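Local coordinates for protein mercuric reductase (Metallosphaera sedula, PDB 4YWO) that probably catalyses the NADPH-dependent reduction of mercuric ion to elemental mercury, working as a homodimer with FAD as cofactor, at residues 19-24 / 138-143; 199-204 / 229-234; 342-347 / 409-414. One frame throughout, in Å; residues are numbered along the deposited sequence.

Contact 1 (19-24 / 138-143). With FAD (flavin-adenine dinucleotide), chain B.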
# COMPACT_ATOMS: atom_id res chain seq x y z
N ALA A 19 -3.65 -38.21 -3.03
CA ALA A 19 -3.78 -38.01 -1.60
C ALA A 19 -2.92 -36.81 -1.19
O ALA A 19 -1.75 -36.71 -1.58
CB ALA A 19 -3.34 -39.22 -0.78
N ILE A 20 -3.52 -35.97 -0.33
CA ILE A 20 -2.87 -34.79 0.20
C ILE A 20 -2.68 -34.91 1.65
O ILE A 20 -3.67 -35.19 2.36
CB ILE A 20 -3.76 -33.50 -0.07
CG1 ILE A 20 -3.97 -33.32 -1.54
CG2 ILE A 20 -3.11 -32.24 0.52
CD1 ILE A 20 -5.19 -32.49 -1.89
N ILE A 21 -1.47 -34.76 2.13
CA ILE A 21 -1.15 -34.94 3.53
C ILE A 21 -0.96 -33.59 4.19
O ILE A 21 0.06 -32.94 4.01
CB ILE A 21 0.06 -35.82 3.82
CG1 ILE A 21 0.10 -37.05 2.89
CG2 ILE A 21 0.13 -36.13 5.30
CD1 ILE A 21 -0.99 -38.00 3.11
N GLY A 22 -1.93 -33.21 5.00
CA GLY A 22 -1.95 -31.94 5.74
C GLY A 22 -3.04 -31.00 5.16
O GLY A 22 -3.24 -30.94 3.96
N TYR A 23 -3.76 -30.31 6.07
CA TYR A 23 -4.88 -29.47 5.65
C TYR A 23 -4.80 -27.99 6.13
O TYR A 23 -5.72 -27.41 6.69
CB TYR A 23 -6.23 -30.12 5.94
CG TYR A 23 -6.60 -30.61 7.29
CD1 TYR A 23 -6.11 -30.06 8.48
CD2 TYR A 23 -7.47 -31.71 7.38
CE1 TYR A 23 -6.55 -30.51 9.72
CE2 TYR A 23 -7.90 -32.15 8.63
CZ TYR A 23 -7.41 -31.61 9.79
OH TYR A 23 -7.82 -32.07 11.03
N GLY A 24 -3.56 -27.51 6.06
CA GLY A 24 -3.24 -26.09 6.16
C GLY A 24 -3.34 -25.39 4.80
O GLY A 24 -4.00 -25.83 3.87
N GLU A 138 -1.94 -42.86 -6.41
CA GLU A 138 -1.04 -42.73 -7.54
C GLU A 138 -0.06 -41.59 -7.36
O GLU A 138 1.08 -41.63 -7.77
CB GLU A 138 -1.85 -42.49 -8.84
CG GLU A 138 -2.82 -43.62 -9.21
CD GLU A 138 -3.66 -43.36 -10.45
OE1 GLU A 138 -3.67 -42.23 -10.96
OE2 GLU A 138 -4.37 -44.29 -10.91
N LYS A 139 -0.61 -40.52 -6.74
CA LYS A 139 0.20 -39.37 -6.51
C LYS A 139 -0.06 -38.85 -5.08
O LYS A 139 -1.18 -38.97 -4.59
CB LYS A 139 -0.19 -38.23 -7.48
CG LYS A 139 0.05 -38.53 -8.96
CD LYS A 139 1.51 -38.49 -9.21
CE LYS A 139 1.92 -39.04 -10.59
NZ LYS A 139 0.97 -38.49 -11.59
N PHE A 140 0.95 -38.28 -4.46
CA PHE A 140 0.85 -37.62 -3.14
C PHE A 140 1.36 -36.20 -3.21
O PHE A 140 2.41 -35.89 -3.85
CB PHE A 140 1.63 -38.32 -2.02
CG PHE A 140 1.02 -39.65 -1.61
CD1 PHE A 140 1.27 -40.75 -2.40
CD2 PHE A 140 0.31 -39.81 -0.46
CE1 PHE A 140 0.77 -42.00 -2.04
CE2 PHE A 140 -0.17 -41.09 -0.11
CZ PHE A 140 0.00 -42.12 -0.93
N VAL A 141 0.73 -35.33 -2.41
CA VAL A 141 1.33 -34.05 -2.10
C VAL A 141 1.49 -33.93 -0.61
O VAL A 141 0.46 -34.06 0.15
CB VAL A 141 0.41 -32.90 -2.63
CG1 VAL A 141 0.97 -31.54 -2.12
CG2 VAL A 141 0.27 -32.94 -4.14
N ILE A 142 2.72 -33.82 -0.15
CA ILE A 142 3.01 -33.69 1.27
C ILE A 142 3.00 -32.21 1.65
O ILE A 142 3.82 -31.47 1.12
CB ILE A 142 4.35 -34.33 1.67
CG1 ILE A 142 4.36 -35.83 1.18
CG2 ILE A 142 4.62 -34.22 3.15
CD1 ILE A 142 5.67 -36.47 1.39
N ALA A 143 2.16 -31.87 2.63
CA ALA A 143 1.99 -30.43 3.03
C ALA A 143 1.76 -30.35 4.53
O ALA A 143 0.76 -29.86 5.04
CB ALA A 143 0.79 -29.94 2.29
PA FAD B . 0.57 -26.11 8.00
O1A FAD B . -0.57 -25.15 7.81
O2A FAD B . 1.15 -26.33 9.38
O5B FAD B . 0.13 -27.54 7.41
C5B FAD B . 0.29 -28.73 8.18
C4B FAD B . -1.08 -29.28 8.54
O4B FAD B . -1.17 -30.66 8.16
C3B FAD B . -1.33 -29.20 10.04
O3B FAD B . -2.48 -28.40 10.31
C2B FAD B . -1.58 -30.63 10.51
O2B FAD B . -2.88 -30.74 11.07
C1B FAD B . -1.47 -31.50 9.27
N9A FAD B . -0.38 -32.49 9.45
C8A FAD B . 0.89 -32.21 9.82
N7A FAD B . 1.64 -33.34 9.89
C5A FAD B . 0.84 -34.38 9.57
C6A FAD B . 0.99 -35.85 9.45
N6A FAD B . 2.18 -36.45 9.70
N1A FAD B . -0.09 -36.57 9.09
C2A FAD B . -1.28 -35.98 8.84
N3A FAD B . -1.49 -34.65 8.92
C4A FAD B . -0.49 -33.81 9.28
N1 FAD B . 3.09 -16.19 7.07
C2 FAD B . 2.74 -15.10 6.34
O2 FAD B . 2.81 -15.16 5.09
N3 FAD B . 2.33 -13.95 6.90
C4 FAD B . 2.23 -13.80 8.23
O4 FAD B . 1.84 -12.72 8.72
C4X FAD B . 2.59 -14.95 9.10
N5 FAD B . 2.52 -14.88 10.45
C5X FAD B . 2.85 -15.94 11.21
C6 FAD B . 2.77 -15.85 12.60
C7 FAD B . 3.12 -16.93 13.39
C7M FAD B . 3.02 -16.83 14.89
C8 FAD B . 3.58 -18.20 12.76
C8M FAD B . 3.95 -19.38 13.62
C9 FAD B . 3.66 -18.30 11.38
C9A FAD B . 3.32 -17.21 10.58
N10 FAD B . 3.40 -17.30 9.18
C10 FAD B . 3.04 -16.18 8.41
C1' FAD B . 3.85 -18.54 8.53
C2' FAD B . 2.64 -19.29 7.98
O2' FAD B . 1.66 -19.44 9.01
C3' FAD B . 3.05 -20.66 7.46
O3' FAD B . 4.14 -20.52 6.54
C4' FAD B . 1.88 -21.34 6.75
O4' FAD B . 0.87 -21.66 7.71
C5' FAD B . 2.34 -22.62 6.05
O5' FAD B . 1.23 -23.50 5.89
P FAD B . 1.46 -25.06 5.57
O1P FAD B . 0.15 -25.64 5.09
O2P FAD B . 2.70 -25.19 4.72
O3P FAD B . 1.77 -25.68 7.02
O HOH W 1 -1.09 -27.81 4.48
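The bare CA of G24 sits 3.3 Å from FAD O1A, an approach to the pyrophosphate that glycine permits because it has no side chain in the way. Alongside, a water lies within hydrogen-bonding distance of A143 O (2.8 Å) and FAD O1P (2.6 Å), with a weak bond from G24 N, so it sits between the end of strand 139-142, the N-cap glycine and the pyrophosphate. I21 turns CG2 anti to its backbone N, and this methyl meets adenine C2A at 3.8 Å. The Y23 OH reaches G47 O.

Behind this shell the two strands run parallel. V141 uses both its N-H and its C=O toward 19-24: its N donates to A19 O, and its O accepts from I21 N at 2.9 Å, nearly along the C=O axis. The last bond, A143 N to I21 O, is short at 2.7 Å but bent to 144°. Small A19 leaves room for the F140 ring, its CB lying 3.7 Å from CD2; I21 CD1 comes to the edge of that ring, and F122 stacks edge-to-face with it. I20 faces the other way, against A30 of helix 25-36. With G22, whose positive phi suits glycine, this strand-turn-helix fits the GxGxxG motif of a Rossmann dinucleotide-binding fold.

Contact 2 (199-204 / 229-234); sequences EVAILQ and GVAVVT
Strands 199-203 and 231-233 run parallel, 4.8 Å apart and 15° from exact alignment, joined by four backbone bonds that alternate in direction. The straightest is A231 N to V200 O, with 172° at the hydrogen; I202 N to A231 O is the shortest at 2.8 Å and lies nearly along the C=O axis. At the start of the pair a water accepts from V200 N and donates weakly to G229 O.

On one face, V200 and V230 stand side by side, each with CG1 anti to its own N. I202 crosses obliquely, setting CD1 3.8 Å from V230 CG1; branched residues suit both the extended backbone and this apolar layer. On the other face A201 CB and A231 CB are 4.1 Å apart, and L203 brings CD2 to 3.9 Å from V233 CB. At the end of the pair the aliphatic part of Q204 crosses T234, then bends at chi2 (64°) so that NE2 can bond V208 O.

G229, with positive phi, ends helix 215-227 in a Schellman motif, and the chain enters the outermost strand of this four-stranded sheet. Strand 199-203, helix 215-227 and strand 231-233 form a beta-alpha-beta unit, whose helix lays M225 on I202, V230 and V232, while A190 of helix 184-194 covers V200 and I202.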
# COMPACT_ATOMS: atom_id res chain seq x y z
N GLU A 199 7.37 -5.66 30.18
CA GLU A 199 8.81 -5.38 30.03
C GLU A 199 9.45 -6.53 29.28
O GLU A 199 9.55 -7.65 29.77
CB GLU A 199 9.46 -5.27 31.39
CG GLU A 199 10.94 -5.07 31.41
CD GLU A 199 11.48 -5.33 32.82
OE1 GLU A 199 11.43 -4.37 33.61
OE2 GLU A 199 11.87 -6.49 33.15
N VAL A 200 9.89 -6.26 28.04
CA VAL A 200 10.39 -7.33 27.18
C VAL A 200 11.88 -7.18 26.94
O VAL A 200 12.38 -6.08 26.70
CB VAL A 200 9.65 -7.31 25.81
CG1 VAL A 200 10.17 -8.37 24.86
CG2 VAL A 200 8.15 -7.37 25.92
N ALA A 201 12.55 -8.30 26.97
CA ALA A 201 13.91 -8.41 26.48
C ALA A 201 14.05 -9.41 25.38
O ALA A 201 13.54 -10.53 25.48
CB ALA A 201 14.88 -8.81 27.57
N ILE A 202 14.77 -9.04 24.32
CA ILE A 202 15.10 -9.96 23.23
C ILE A 202 16.53 -10.42 23.42
O ILE A 202 17.41 -9.58 23.56
CB ILE A 202 15.00 -9.25 21.85
CG1 ILE A 202 13.52 -9.04 21.50
CG2 ILE A 202 15.70 -10.06 20.77
CD1 ILE A 202 13.34 -8.11 20.30
N LEU A 203 16.75 -11.72 23.40
CA LEU A 203 18.09 -12.31 23.52
C LEU A 203 18.44 -13.02 22.21
O LEU A 203 17.88 -14.09 21.86
CB LEU A 203 18.06 -13.33 24.66
CG LEU A 203 17.58 -12.80 25.99
CD1 LEU A 203 17.44 -13.96 27.06
CD2 LEU A 203 18.33 -11.62 26.52
N GLN A 204 19.36 -12.41 21.50
CA GLN A 204 19.69 -12.79 20.13
C GLN A 204 21.16 -13.25 20.09
O GLN A 204 22.01 -12.46 20.49
CB GLN A 204 19.49 -11.57 19.25
CG GLN A 204 20.02 -11.67 17.82
CD GLN A 204 19.39 -12.68 16.93
OE1 GLN A 204 18.88 -13.74 17.38
NE2 GLN A 204 19.48 -12.46 15.61
N GLY A 229 10.64 0.42 24.02
CA GLY A 229 11.13 0.05 25.33
C GLY A 229 11.59 -1.36 25.44
O GLY A 229 11.82 -1.84 26.54
N VAL A 230 11.78 -2.06 24.35
CA VAL A 230 12.32 -3.38 24.41
C VAL A 230 13.83 -3.30 24.61
O VAL A 230 14.51 -2.54 23.93
CB VAL A 230 12.03 -4.16 23.07
CG1 VAL A 230 12.66 -5.53 23.06
CG2 VAL A 230 10.56 -4.27 22.77
N ALA A 231 14.36 -4.16 25.45
CA ALA A 231 15.81 -4.31 25.71
C ALA A 231 16.29 -5.34 24.67
O ALA A 231 15.80 -6.47 24.62
CB ALA A 231 16.06 -4.90 27.11
N VAL A 232 17.18 -4.90 23.80
CA VAL A 232 17.69 -5.73 22.76
C VAL A 232 19.06 -6.14 23.16
O VAL A 232 19.93 -5.24 23.29
CB VAL A 232 17.69 -4.96 21.43
CG1 VAL A 232 18.35 -5.86 20.39
CG2 VAL A 232 16.25 -4.65 21.01
N VAL A 233 19.26 -7.41 23.39
CA VAL A 233 20.61 -7.96 23.71
C VAL A 233 21.11 -8.86 22.60
O VAL A 233 20.53 -9.90 22.32
CB VAL A 233 20.54 -8.76 25.03
CG1 VAL A 233 21.97 -9.25 25.36
CG2 VAL A 233 19.96 -7.90 26.12
N THR A 234 22.15 -8.42 21.87
CA THR A 234 22.66 -9.21 20.80
C THR A 234 24.05 -9.89 21.19
O THR A 234 24.62 -9.47 22.16
CB THR A 234 22.90 -8.37 19.54
OG1 THR A 234 23.55 -7.14 19.89
CG2 THR A 234 21.55 -8.02 18.91
O HOH W 2 9.49 -3.68 26.87

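Contact 3 (342-347 / 409-414)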
# COMPACT_ATOMS: atom_id res chain seq x y z
N PRO A 342 7.43 -11.98 -1.75
CA PRO A 342 7.67 -11.03 -0.63
C PRO A 342 7.59 -11.54 0.76
O PRO A 342 6.92 -12.57 0.99
CB PRO A 342 6.60 -9.94 -0.84
CG PRO A 342 5.49 -10.74 -1.46
CD PRO A 342 6.08 -11.84 -2.24
N GLN A 343 8.35 -10.94 1.68
CA GLN A 343 8.22 -11.17 3.09
C GLN A 343 8.11 -9.86 3.86
O GLN A 343 8.92 -8.94 3.68
CB GLN A 343 9.42 -11.96 3.68
CG GLN A 343 9.27 -12.15 5.20
CD GLN A 343 10.53 -12.66 5.87
OE1 GLN A 343 11.52 -13.05 5.21
NE2 GLN A 343 10.45 -12.79 7.16
N VAL A 344 7.24 -9.85 4.85
CA VAL A 344 6.96 -8.66 5.63
C VAL A 344 6.96 -9.04 7.09
O VAL A 344 6.49 -10.14 7.53
CB VAL A 344 5.55 -8.02 5.31
CG1 VAL A 344 5.15 -6.89 6.23
CG2 VAL A 344 5.49 -7.56 3.86
N ILE A 345 7.56 -8.17 7.84
CA ILE A 345 7.48 -8.13 9.34
C ILE A 345 6.51 -7.07 9.69
O ILE A 345 6.71 -5.87 9.40
CB ILE A 345 8.89 -7.93 9.93
CG1 ILE A 345 9.83 -8.99 9.53
CG2 ILE A 345 8.78 -7.89 11.47
CD1 ILE A 345 11.28 -8.80 9.93
N PHE A 346 5.41 -7.40 10.34
CA PHE A 346 4.27 -6.51 10.55
C PHE A 346 4.36 -5.74 11.89
O PHE A 346 3.34 -5.38 12.45
CB PHE A 346 2.98 -7.29 10.47
CG PHE A 346 2.59 -7.75 9.09
CD1 PHE A 346 1.87 -6.87 8.24
CD2 PHE A 346 2.85 -9.00 8.61
CE1 PHE A 346 1.52 -7.25 6.95
CE2 PHE A 346 2.44 -9.36 7.33
CZ PHE A 346 1.73 -8.48 6.54
N THR A 347 5.58 -5.45 12.38
CA THR A 347 5.73 -4.40 13.28
C THR A 347 5.20 -3.07 12.68
O THR A 347 4.98 -2.98 11.52
CB THR A 347 7.20 -4.21 13.65
OG1 THR A 347 8.03 -4.14 12.46
CG2 THR A 347 7.74 -5.41 14.49
N ASN A 409 3.27 1.09 6.68
CA ASN A 409 2.47 0.32 5.77
C ASN A 409 3.20 -0.04 4.49
O ASN A 409 2.58 -0.27 3.47
CB ASN A 409 1.21 1.07 5.39
CG ASN A 409 0.29 1.34 6.56
OD1 ASN A 409 -0.31 2.47 6.63
ND2 ASN A 409 0.09 0.37 7.41
N VAL A 410 4.55 -0.21 4.56
CA VAL A 410 5.26 -0.66 3.34
C VAL A 410 4.82 -2.06 2.90
O VAL A 410 5.10 -2.45 1.79
CB VAL A 410 6.78 -0.45 3.44
CG1 VAL A 410 7.17 1.01 3.56
CG2 VAL A 410 7.44 -1.28 4.54
N ALA A 411 4.19 -2.83 3.78
CA ALA A 411 3.63 -4.07 3.33
C ALA A 411 2.68 -3.93 2.13
O ALA A 411 2.62 -4.86 1.30
CB ALA A 411 2.85 -4.72 4.43
N GLU A 412 2.06 -2.77 1.98
CA GLU A 412 1.03 -2.51 0.96
C GLU A 412 1.65 -2.20 -0.38
O GLU A 412 0.93 -2.25 -1.38
CB GLU A 412 0.03 -1.44 1.39
CG GLU A 412 -0.78 -1.80 2.62
CD GLU A 412 -1.72 -3.03 2.45
OE1 GLU A 412 -1.85 -3.43 1.26
OE2 GLU A 412 -2.18 -3.67 3.46
N MET A 413 2.90 -1.75 -0.41
CA MET A 413 3.61 -1.44 -1.65
C MET A 413 4.53 -2.56 -2.13
O MET A 413 5.00 -2.53 -3.26
CB MET A 413 4.47 -0.18 -1.54
CG MET A 413 5.78 -0.36 -0.84
SD MET A 413 6.55 1.28 -0.64
CE MET A 413 8.23 0.86 -0.16
N ILE A 414 4.77 -3.59 -1.33
CA ILE A 414 5.76 -4.61 -1.69
C ILE A 414 5.22 -5.46 -2.80
O ILE A 414 6.00 -6.01 -3.58
CB ILE A 414 6.25 -5.41 -0.46
CG1 ILE A 414 7.68 -5.96 -0.67
CG2 ILE A 414 5.27 -6.51 -0.06
CD1 ILE A 414 8.73 -4.92 -0.76
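The contact is tightest round A411 CB. V344 CG1 touches it at 3.6 Å, and F346 CE1 reaches the same methyl at 3.8 Å. V344 holds CG1 anti to its backbone N (chi1 172°), which also places that methyl 3.6 Å above the F346 ring, over its centre, so one branch serves both the ring face and the alanine. Alanine suits this place, since its single methyl meets both V344 CG1 and F346 CE1. Further along, I414 puts CG2 in the crowded position between its backbone N and carbonyl carbon, aiming it at P342 CB, 3.8 Å away; V344 CG2 lies 4.1 Å from I414 CG2.

All of this belongs to the dimerisation domain, where 343-345 is an outermost strand of an antiparallel sheet and 409-414 is the turn leading from strand 399-407 into helix 414-422. E412 N bonds back to N409 O at 3.0 Å, and N350 OD1 receives A411 N, fixing the turn over the sheet. F346 in turn touches FAD, and its N donates to E188 OE2 of helix 184-194. The E412 carboxylate is buried against the second subunit, where it takes backbone N-H groups of I440 and A441 of that subunit, one on each oxygen.

Away from the apolar patch the packing opens out. Q343 and N409 are partly exposed and direct their CB atoms off the contact, N409 meeting N409 of the second subunit.

Contacts 1 and 2 are both parallel strand pairs held by four backbone bonds, yet they lie on opposite sides of the chain's centre, with nearest atoms about 27 Å apart. Contact 1 is buried within its sheet and opens onto the adenosine end of FAD; contact 2 includes an outermost strand, is only partly buried and lies away from the annotated sites. Contact 3, in the dimerisation domain, is buried but joins its segments by apolar side chains alone, and it adds partners from the second subunit. Helix 184-194 touches both contacts 2 and 3, whose nearest atoms are about 9 Å apart. FAD touches contacts 1 and 3.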